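Local coordinates for protein antibiotic biosynthesis monooxygenase (Thermus thermophilus, PDB 1IUJ) that is of unproven function but belongs to the antibiotic biosynthesis monooxygenase family, and so may act as a monooxygenase, and binds zinc ions in the crystal, at residues V3-I8 against V51-W56; P12-Q17 against G79-E84. All coordinates share one frame; numbering follows the deposited sequence.

How the contacts relate
The two contacts lie in one alpha/beta fold of the dimeric alpha-beta barrel type, their centres about 19 Å apart. Contact 1 pairs the two central strands of the four-stranded antiparallel sheet, 2-8 and 50-56, and its centre is about 5 Å from that of the chain. Contact 2 is peripheral, about 15 Å from the chain centre, and joins the start of helix 15-29 to the loop between helix 69-74 and strand 91-100. Along the chain the segments alternate: 3-8, 12-17, 51-56, 79-84. The connection after strand 2-8 reaches helix 15-29 within a few residues, so the two contacts interleave in sequence, with no other touch between them.

Contact 1 (V3-I8 against V51-W56)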
ATOM      1  N   VAL B   3      -6.712   0.553   6.346  1.00 11.68           N
ATOM      2  CA  VAL B   3      -5.844   1.243   5.398  1.00 11.15           C
ATOM      3  C   VAL B   3      -6.607   1.565   4.128  1.00 11.07           C
ATOM      4  O   VAL B   3      -7.330   0.695   3.585  1.00 11.03           O
ATOM      5  CB  VAL B   3      -4.613   0.351   5.032  1.00 12.13           C
ATOM      6  CG1 VAL B   3      -3.770   0.971   3.948  1.00 13.96           C
ATOM      7  CG2 VAL B   3      -3.787   0.052   6.262  1.00 12.24           C
ATOM      8  N   THR B   4      -6.413   2.780   3.635  1.00 10.74           N
ATOM      9  CA  THR B   4      -6.884   3.146   2.289  1.00 11.30           C
ATOM     10  C   THR B   4      -5.709   3.342   1.352  1.00 11.09           C
ATOM     11  O   THR B   4      -4.640   3.795   1.770  1.00 11.84           O
ATOM     12  CB  THR B   4      -7.741   4.417   2.264  1.00 11.41           C
ATOM     13  OG1 THR B   4      -6.993   5.525   2.800  1.00 12.97           O
ATOM     14  CG2 THR B   4      -8.944   4.293   3.158  1.00 11.47           C
ATOM     15  N   MET B   5      -5.902   2.939   0.108  1.00 10.83           N
ATOM     16  CA  MET B   5      -4.941   3.232  -0.953  1.00 10.43           C
ATOM     17  C   MET B   5      -5.687   3.915  -2.079  1.00 10.97           C
ATOM     18  O   MET B   5      -6.565   3.328  -2.700  1.00 11.58           O
ATOM     19  CB  MET B   5      -4.259   1.955  -1.445  1.00 12.04           C
ATOM     20  CG  MET B   5      -3.442   1.300  -0.384  1.00 13.88           C
ATOM     21  SD  MET B   5      -2.446  -0.005  -1.105  1.00 17.75           S
ATOM     22  CE  MET B   5      -1.839  -0.642   0.367  1.00 21.01           C
ATOM     23  N   ASN B   6      -5.349   5.180  -2.327  1.00 11.70           N
ATOM     24  CA  ASN B   6      -6.008   5.940  -3.376  1.00 11.71           C
ATOM     25  C   ASN B   6      -5.051   5.960  -4.532  1.00 12.89           C
ATOM     26  O   ASN B   6      -3.967   6.566  -4.426  1.00 13.56           O
ATOM     27  CB  ASN B   6      -6.281   7.340  -2.874  1.00 11.53           C
ATOM     28  CG  ASN B   6      -7.375   8.068  -3.671  1.00 12.99           C
ATOM     29  OD1 ASN B   6      -7.665   9.247  -3.385  1.00 19.30           O
ATOM     30  ND2 ASN B   6      -7.980   7.404  -4.634  1.00 14.67           N
ATOM     31  N   ARG B   7      -5.422   5.255  -5.597  1.00 12.89           N
ATOM     32  CA  ARG B   7      -4.577   5.143  -6.796  1.00 13.32           C
ATOM     33  C   ARG B   7      -4.935   6.263  -7.757  1.00 14.16           C
ATOM     34  O   ARG B   7      -6.062   6.341  -8.248  1.00 14.92           O
ATOM     35  CB  ARG B   7      -4.782   3.768  -7.459  1.00 13.16           C
ATOM     36  CG  ARG B   7      -4.585   2.561  -6.492  1.00 12.29           C
ATOM     37  CD  ARG B   7      -5.028   1.258  -7.116  1.00 12.70           C
ATOM     38  NE  ARG B   7      -4.311   0.929  -8.346  1.00 16.38           N
ATOM     39  CZ  ARG B   7      -3.080   0.412  -8.370  1.00 16.01           C
ATOM     40  NH1 ARG B   7      -2.427   0.162  -7.240  1.00 16.18           N
ATOM     41  NH2 ARG B   7      -2.503   0.143  -9.534  1.00 18.56           N
ATOM     42  N   ILE B   8      -3.967   7.147  -8.005  1.00 13.14           N
ATOM     43  CA  ILE B   8      -4.213   8.385  -8.738  1.00 13.84           C
ATOM     44  C   ILE B   8      -3.296   8.389  -9.948  1.00 14.15           C
ATOM     45  O   ILE B   8      -2.073   8.490  -9.787  1.00 15.27           O
ATOM     46  CB  ILE B   8      -3.984   9.592  -7.811  1.00 14.57           C
ATOM     47  CG1 ILE B   8      -4.979   9.528  -6.625  1.00 15.02           C
ATOM     48  CG2 ILE B   8      -4.100  10.905  -8.609  1.00 15.79           C
ATOM     49  CD1 ILE B   8      -4.591  10.388  -5.461  1.00 19.69           C
ATOM     50  N   VAL B  51       0.257   6.148  -5.417  1.00 12.46           N
ATOM     51  CA  VAL B  51      -0.625   5.670  -4.331  1.00 12.49           C
ATOM     52  C   VAL B  51      -0.530   6.546  -3.109  1.00 12.42           C
ATOM     53  O   VAL B  51       0.535   6.759  -2.566  1.00 12.97           O
ATOM     54  CB  VAL B  51      -0.390   4.161  -3.983  1.00 13.77           C
ATOM     55  CG1 VAL B  51      -1.209   3.749  -2.767  1.00 13.88           C
ATOM     56  CG2 VAL B  51      -0.794   3.308  -5.152  1.00 14.78           C
ATOM     57  N   VAL B  52      -1.679   7.044  -2.645  1.00 12.45           N
ATOM     58  CA  VAL B  52      -1.711   7.738  -1.365  1.00 12.84           C
ATOM     59  C   VAL B  52      -2.231   6.693  -0.386  1.00 12.75           C
ATOM     60  O   VAL B  52      -3.391   6.222  -0.491  1.00 13.04           O
ATOM     61  CB  VAL B  52      -2.629   8.944  -1.377  1.00 12.63           C
ATOM     62  CG1 VAL B  52      -2.746   9.506   0.047  1.00 13.30           C
ATOM     63  CG2 VAL B  52      -2.188  10.000  -2.418  1.00 15.27           C
ATOM     64  N   MET B  53      -1.387   6.349   0.575  1.00 12.44           N
ATOM     65  CA  MET B  53      -1.709   5.274   1.503  1.00 12.98           C
ATOM     66  C   MET B  53      -1.917   5.874   2.871  1.00 13.26           C
ATOM     67  O   MET B  53      -1.046   6.594   3.381  1.00 13.26           O
ATOM     68  CB  MET B  53      -0.566   4.270   1.586  1.00 13.22           C
ATOM     69  CG  MET B  53      -0.904   3.144   2.520  1.00 16.73           C
ATOM     70  SD  MET B  53       0.352   1.912   2.445  1.00 25.95           S
ATOM     71  CE  MET B  53       1.772   2.806   2.983  1.00 26.88           C
ATOM     72  N   THR B  54      -3.047   5.569   3.485  1.00 12.98           N
ATOM     73  CA  THR B  54      -3.354   6.185   4.768  1.00 12.99           C
ATOM     74  C   THR B  54      -3.770   5.130   5.752  1.00 12.30           C
ATOM     75  O   THR B  54      -4.548   4.225   5.408  1.00 12.85           O
ATOM     76  CB  THR B  54      -4.453   7.218   4.601  1.00 12.81           C
ATOM     77  OG1 THR B  54      -4.064   8.182   3.608  1.00 13.10           O
ATOM     78  CG2 THR B  54      -4.625   8.043   5.926  1.00 13.10           C
ATOM     79  N   LEU B  55      -3.164   5.186   6.938  1.00 12.17           N
ATOM     80  CA  LEU B  55      -3.397   4.218   8.010  1.00 12.60           C
ATOM     81  C   LEU B  55      -4.270   4.859   9.067  1.00 12.76           C
ATOM     82  O   LEU B  55      -3.970   5.965   9.521  1.00 13.29           O
ATOM     83  CB  LEU B  55      -2.062   3.818   8.655  1.00 12.83           C
ATOM     84  CG  LEU B  55      -1.201   2.762   7.963  1.00 17.01           C
ATOM     85  CD1 LEU B  55      -0.813   3.183   6.540  1.00 19.77           C
ATOM     86  CD2 LEU B  55       0.044   2.554   8.858  1.00 17.44           C
ATOM     87  N   TRP B  56      -5.331   4.156   9.445  1.00 11.11           N
ATOM     88  CA  TRP B  56      -6.334   4.652  10.413  1.00 11.73           C
ATOM     89  C   TRP B  56      -6.551   3.643  11.534  1.00 12.51           C
ATOM     90  O   TRP B  56      -6.423   2.436  11.333  1.00 12.84           O
ATOM     91  CB  TRP B  56      -7.673   4.810   9.659  1.00 11.52           C
ATOM     92  CG  TRP B  56      -7.679   5.949   8.639  1.00 10.76           C
ATOM     93  CD1 TRP B  56      -7.577   5.858   7.277  1.00 13.84           C
ATOM     94  CD2 TRP B  56      -7.880   7.329   8.934  1.00 14.03           C
ATOM     95  NE1 TRP B  56      -7.640   7.112   6.711  1.00 15.32           N
ATOM     96  CE2 TRP B  56      -7.847   8.034   7.709  1.00 13.15           C
ATOM     97  CE3 TRP B  56      -8.081   8.051  10.121  1.00 14.33           C
ATOM     98  CZ2 TRP B  56      -7.983   9.428   7.642  1.00 13.89           C
ATOM     99  CZ3 TRP B  56      -8.217   9.439  10.049  1.00 14.56           C
ATOM    100  CH2 TRP B  56      -8.181  10.100   8.825  1.00 13.69           C
TER
HETATM  101  O   HOH W   1      -7.934   7.911   3.961  1.00 14.63           O
HETATM  102  O   HOH W   2      -5.442   7.054   1.350  1.00 15.53           O
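Strands 3-8 and 51-56 are the inner pair of the antiparallel sheet in this ferredoxin-like, dimeric alpha-beta barrel fold; their axes approach to 4.6 Å at 167°. Thr4-Thr54 and Asn6-Val52 are hydrogen-bonded pairs, each with two backbone bonds; the nearly straight Asn6 N to Val52 O bond (2.9 Å, 169°) lands on a carbonyl lone pair. The alternate pairs, Val3-Leu55, Met5-Met53 and Arg7-Val51, put their side chains on the face turned to the second subunit. There Met5, straight from CG outward, runs alongside Met53, its CE 4.0 Å from Met53 SD, while Val51 CG1 crosses obliquely against Met5 CB at 3.8 Å. Met53 packs on Met53 of the second subunit, and Arg7 NH1 forms a salt bridge with Glu93 of that subunit.

On the other face, Ile8 CD1 meets Val52 CG2 obliquely at 3.9 Å, next to Phe18 and Phe22 of helix 15-29. A zinc ion lies about 4 Å from the side chain of Asn6, which is also near that of His75, a zinc ligand of this protein. Thr4 and Thr54 stand side by side. The Thr4 hydroxyl sits between backbone N and carbonyl carbon (chi1 58°), where two waters reach it. One lies in the plane of the Trp56 ring and accepts from NE1 at 2.9 Å; the other is held by both threonine hydroxyls and donates to Val52 O, also at 2.9 Å.

Contact 2 (P12-Q17 against G79-E84); sequences PEYAEQ and GTLPKE
The Tyr14 ring has Gln17 OE1 in its plane at one edge, whereas Leu81 CD1 and Pro82 CG approach it obliquely. CG of Tyr14 is anti to the carbonyl carbon (chi1 -65°), which directs the ring across to segment 79-84. Its CE2 meets Pro82 CG tip to tip at 3.5 Å, the nearest approach of the two rings. Tyr14 and Leu81 instead pass each other running opposite ways, with CD2 of Tyr14 4.0 Å from CD1 of Leu81.

The second flat group, the Gln17 carboxamide, meets the fork of Leu81 end on. CG of Gln17 is anti to the backbone N (chi1 -165°) and the chain stays extended (chi2 -160°), so the amide is carried to the leucine methyls. Leu81 CD1 lies 3.4 Å from Gln17 OE1, and Leu81 CD2 lies 3.7 Å from Gln17 NE2. Leu81 CD1 therefore touches both the Tyr14 ring, at CD2, and the end of Gln17, and Leu81 also touches Phe86. No hydrogen bond joins the segments, and the buried surface is a modest 266 Å². The hydroxyl of Thr80 is bonded within its own loop, to Arg77 O. In the fold, this is van der Waals packing of an aromatic ring and a carboxamide against Leu81 and Pro82, near the surface: Tyr14 and Gln17, at the start of helix 15-29, one of the helices beside the antiparallel sheet of a dimeric alpha-beta barrel protein, meet the loop leading to strand 91-100.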
ATOM      1  N   PRO B  12       3.346  12.205 -15.631  1.00 18.94           N
ATOM      2  CA  PRO B  12       4.652  12.604 -15.104  1.00 19.47           C
ATOM      3  C   PRO B  12       4.880  14.112 -15.187  1.00 18.73           C
ATOM      4  O   PRO B  12       5.547  14.660 -14.323  1.00 20.25           O
ATOM      5  CB  PRO B  12       5.664  11.864 -15.993  1.00 19.87           C
ATOM      6  CG  PRO B  12       4.917  11.320 -17.136  1.00 18.21           C
ATOM      7  CD  PRO B  12       3.451  11.234 -16.730  1.00 19.82           C
ATOM      8  N   GLU B  13       4.285  14.757 -16.178  1.00 20.10           N
ATOM      9  CA  GLU B  13       4.450  16.200 -16.347  1.00 20.17           C
ATOM     10  C   GLU B  13       3.927  16.989 -15.140  1.00 20.07           C
ATOM     11  O   GLU B  13       4.393  18.105 -14.882  1.00 20.80           O
ATOM     12  CB  GLU B  13       3.742  16.679 -17.604  1.00 20.87           C
ATOM     13  CG  GLU B  13       4.445  16.275 -18.895  1.00 22.94           C
ATOM     14  CD  GLU B  13       4.132  14.858 -19.335  1.00 27.94           C
ATOM     15  OE1 GLU B  13       3.271  14.208 -18.711  1.00 23.38           O
ATOM     16  OE2 GLU B  13       4.749  14.396 -20.327  1.00 31.47           O
ATOM     17  N   TYR B  14       2.973  16.396 -14.424  1.00 18.54           N
ATOM     18  CA  TYR B  14       2.288  17.040 -13.302  1.00 18.42           C
ATOM     19  C   TYR B  14       2.642  16.452 -11.931  1.00 18.42           C
ATOM     20  O   TYR B  14       2.069  16.858 -10.891  1.00 18.45           O
ATOM     21  CB  TYR B  14       0.765  16.963 -13.490  1.00 17.64           C
ATOM     22  CG  TYR B  14       0.269  17.748 -14.674  1.00 18.13           C
ATOM     23  CD1 TYR B  14       0.287  17.210 -15.965  1.00 16.94           C
ATOM     24  CD2 TYR B  14      -0.180  19.044 -14.509  1.00 18.13           C
ATOM     25  CE1 TYR B  14      -0.170  17.914 -17.052  1.00 18.93           C
ATOM     26  CE2 TYR B  14      -0.640  19.778 -15.595  1.00 18.10           C
ATOM     27  CZ  TYR B  14      -0.616  19.234 -16.852  1.00 18.95           C
ATOM     28  OH  TYR B  14      -1.062  19.968 -17.919  1.00 19.61           O
ATOM     29  N   ALA B  15       3.584  15.506 -11.929  1.00 19.88           N
ATOM     30  CA  ALA B  15       3.986  14.807 -10.713  1.00 20.43           C
ATOM     31  C   ALA B  15       4.435  15.753  -9.588  1.00 20.80           C
ATOM     32  O   ALA B  15       4.017  15.604  -8.445  1.00 19.86           O
ATOM     33  CB  ALA B  15       5.082  13.792 -11.031  1.00 20.83           C
ATOM     34  N   GLU B  16       5.295  16.720  -9.913  1.00 22.31           N
ATOM     35  CA  GLU B  16       5.733  17.704  -8.928  1.00 23.35           C
ATOM     36  C   GLU B  16       4.586  18.554  -8.339  1.00 23.00           C
ATOM     37  O   GLU B  16       4.497  18.763  -7.117  1.00 23.06           O
ATOM     38  CB  GLU B  16       6.856  18.570  -9.522  1.00 24.87           C
ATOM     39  CG  GLU B  16       7.295  19.725  -8.639  1.00 28.04           C
ATOM     40  CD  GLU B  16       8.385  20.576  -9.280  1.00 34.67           C
ATOM     41  OE1 GLU B  16       8.628  20.430 -10.503  1.00 37.23           O
ATOM     42  OE2 GLU B  16       9.000  21.390  -8.554  1.00 35.96           O
ATOM     43  N   GLN B  17       3.702  19.044  -9.205  1.00 22.35           N
ATOM     44  CA  GLN B  17       2.577  19.821  -8.746  1.00 21.47           C
ATOM     45  C   GLN B  17       1.643  18.967  -7.886  1.00 20.99           C
ATOM     46  O   GLN B  17       1.144  19.451  -6.863  1.00 21.41           O
ATOM     47  CB  GLN B  17       1.815  20.450  -9.912  1.00 23.07           C
ATOM     48  CG  GLN B  17       0.866  21.542  -9.460  1.00 24.93           C
ATOM     49  CD  GLN B  17      -0.215  21.844 -10.469  1.00 25.45           C
ATOM     50  OE1 GLN B  17      -0.053  21.577 -11.655  1.00 25.32           O
ATOM     51  NE2 GLN B  17      -1.332  22.388  -9.995  1.00 29.16           N
ATOM     52  N   GLY B  79      -8.282  19.988  -7.185  1.00 41.71           N
ATOM     53  CA  GLY B  79      -9.122  21.065  -7.656  1.00 41.38           C
ATOM     54  C   GLY B  79      -8.240  21.969  -8.505  1.00 40.77           C
ATOM     55  O   GLY B  79      -8.667  22.421  -9.570  1.00 41.34           O
ATOM     56  N   THR B  80      -7.012  22.223  -8.041  1.00 39.73           N
ATOM     57  CA  THR B  80      -6.082  23.089  -8.779  1.00 38.42           C
ATOM     58  C   THR B  80      -5.377  22.336  -9.899  1.00 37.25           C
ATOM     59  O   THR B  80      -4.924  22.956 -10.865  1.00 37.35           O
ATOM     60  CB  THR B  80      -5.029  23.816  -7.867  1.00 38.58           C
ATOM     61  OG1 THR B  80      -4.174  22.862  -7.222  1.00 39.20           O
ATOM     62  CG2 THR B  80      -5.685  24.557  -6.706  1.00 38.24           C
ATOM     63  N   LEU B  81      -5.267  21.010  -9.767  1.00 35.46           N
ATOM     64  CA  LEU B  81      -4.724  20.187 -10.844  1.00 33.63           C
ATOM     65  C   LEU B  81      -5.750  20.053 -11.969  1.00 32.41           C
ATOM     66  O   LEU B  81      -6.878  19.597 -11.742  1.00 32.32           O
ATOM     67  CB  LEU B  81      -4.321  18.797 -10.336  1.00 33.21           C
ATOM     68  CG  LEU B  81      -2.902  18.489  -9.839  1.00 33.95           C
ATOM     69  CD1 LEU B  81      -1.835  18.750 -10.893  1.00 33.12           C
ATOM     70  CD2 LEU B  81      -2.553  19.195  -8.523  1.00 34.96           C
ATOM     71  N   PRO B  82      -5.365  20.427 -13.186  1.00 31.29           N
ATOM     72  CA  PRO B  82      -6.275  20.336 -14.335  1.00 30.65           C
ATOM     73  C   PRO B  82      -6.750  18.905 -14.611  1.00 29.96           C
ATOM     74  O   PRO B  82      -6.015  17.960 -14.330  1.00 28.13           O
ATOM     75  CB  PRO B  82      -5.419  20.847 -15.500  1.00 30.42           C
ATOM     76  CG  PRO B  82      -4.019  20.695 -15.042  1.00 31.46           C
ATOM     77  CD  PRO B  82      -4.040  20.961 -13.561  1.00 31.26           C
ATOM     78  N   LYS B  83      -7.958  18.744 -15.150  1.00 29.60           N
ATOM     79  CA  LYS B  83      -8.448  17.404 -15.513  1.00 29.31           C
ATOM     80  C   LYS B  83      -7.449  16.661 -16.397  1.00 28.36           C
ATOM     81  O   LYS B  83      -7.313  15.438 -16.326  1.00 28.72           O
ATOM     82  CB  LYS B  83      -9.807  17.475 -16.213  1.00 30.04           C
ATOM     83  CG  LYS B  83     -10.837  16.515 -15.630  1.00 33.24           C
ATOM     84  CD  LYS B  83     -11.201  15.381 -16.572  1.00 36.16           C
ATOM     85  CE  LYS B  83     -12.248  14.480 -15.920  1.00 36.85           C
ATOM     86  NZ  LYS B  83     -13.154  13.788 -16.886  1.00 37.05           N
ATOM     87  N   GLU B  84      -6.737  17.423 -17.225  1.00 26.76           N
ATOM     88  CA  GLU B  84      -5.797  16.870 -18.186  1.00 25.72           C
ATOM     89  C   GLU B  84      -4.589  16.213 -17.529  1.00 23.56           C
ATOM     90  O   GLU B  84      -3.885  15.450 -18.182  1.00 23.61           O
ATOM     91  CB  GLU B  84      -5.322  17.978 -19.129  1.00 26.81           C
ATOM     92  CG  GLU B  84      -6.413  18.524 -20.045  1.00 28.93           C
ATOM     93  CD  GLU B  84      -7.331  19.548 -19.400  1.00 30.96           C
ATOM     94  OE1 GLU B  84      -8.256  20.011 -20.102  1.00 33.71           O
ATOM     95  OE2 GLU B  84      -7.151  19.890 -18.207  1.00 33.03           O
TER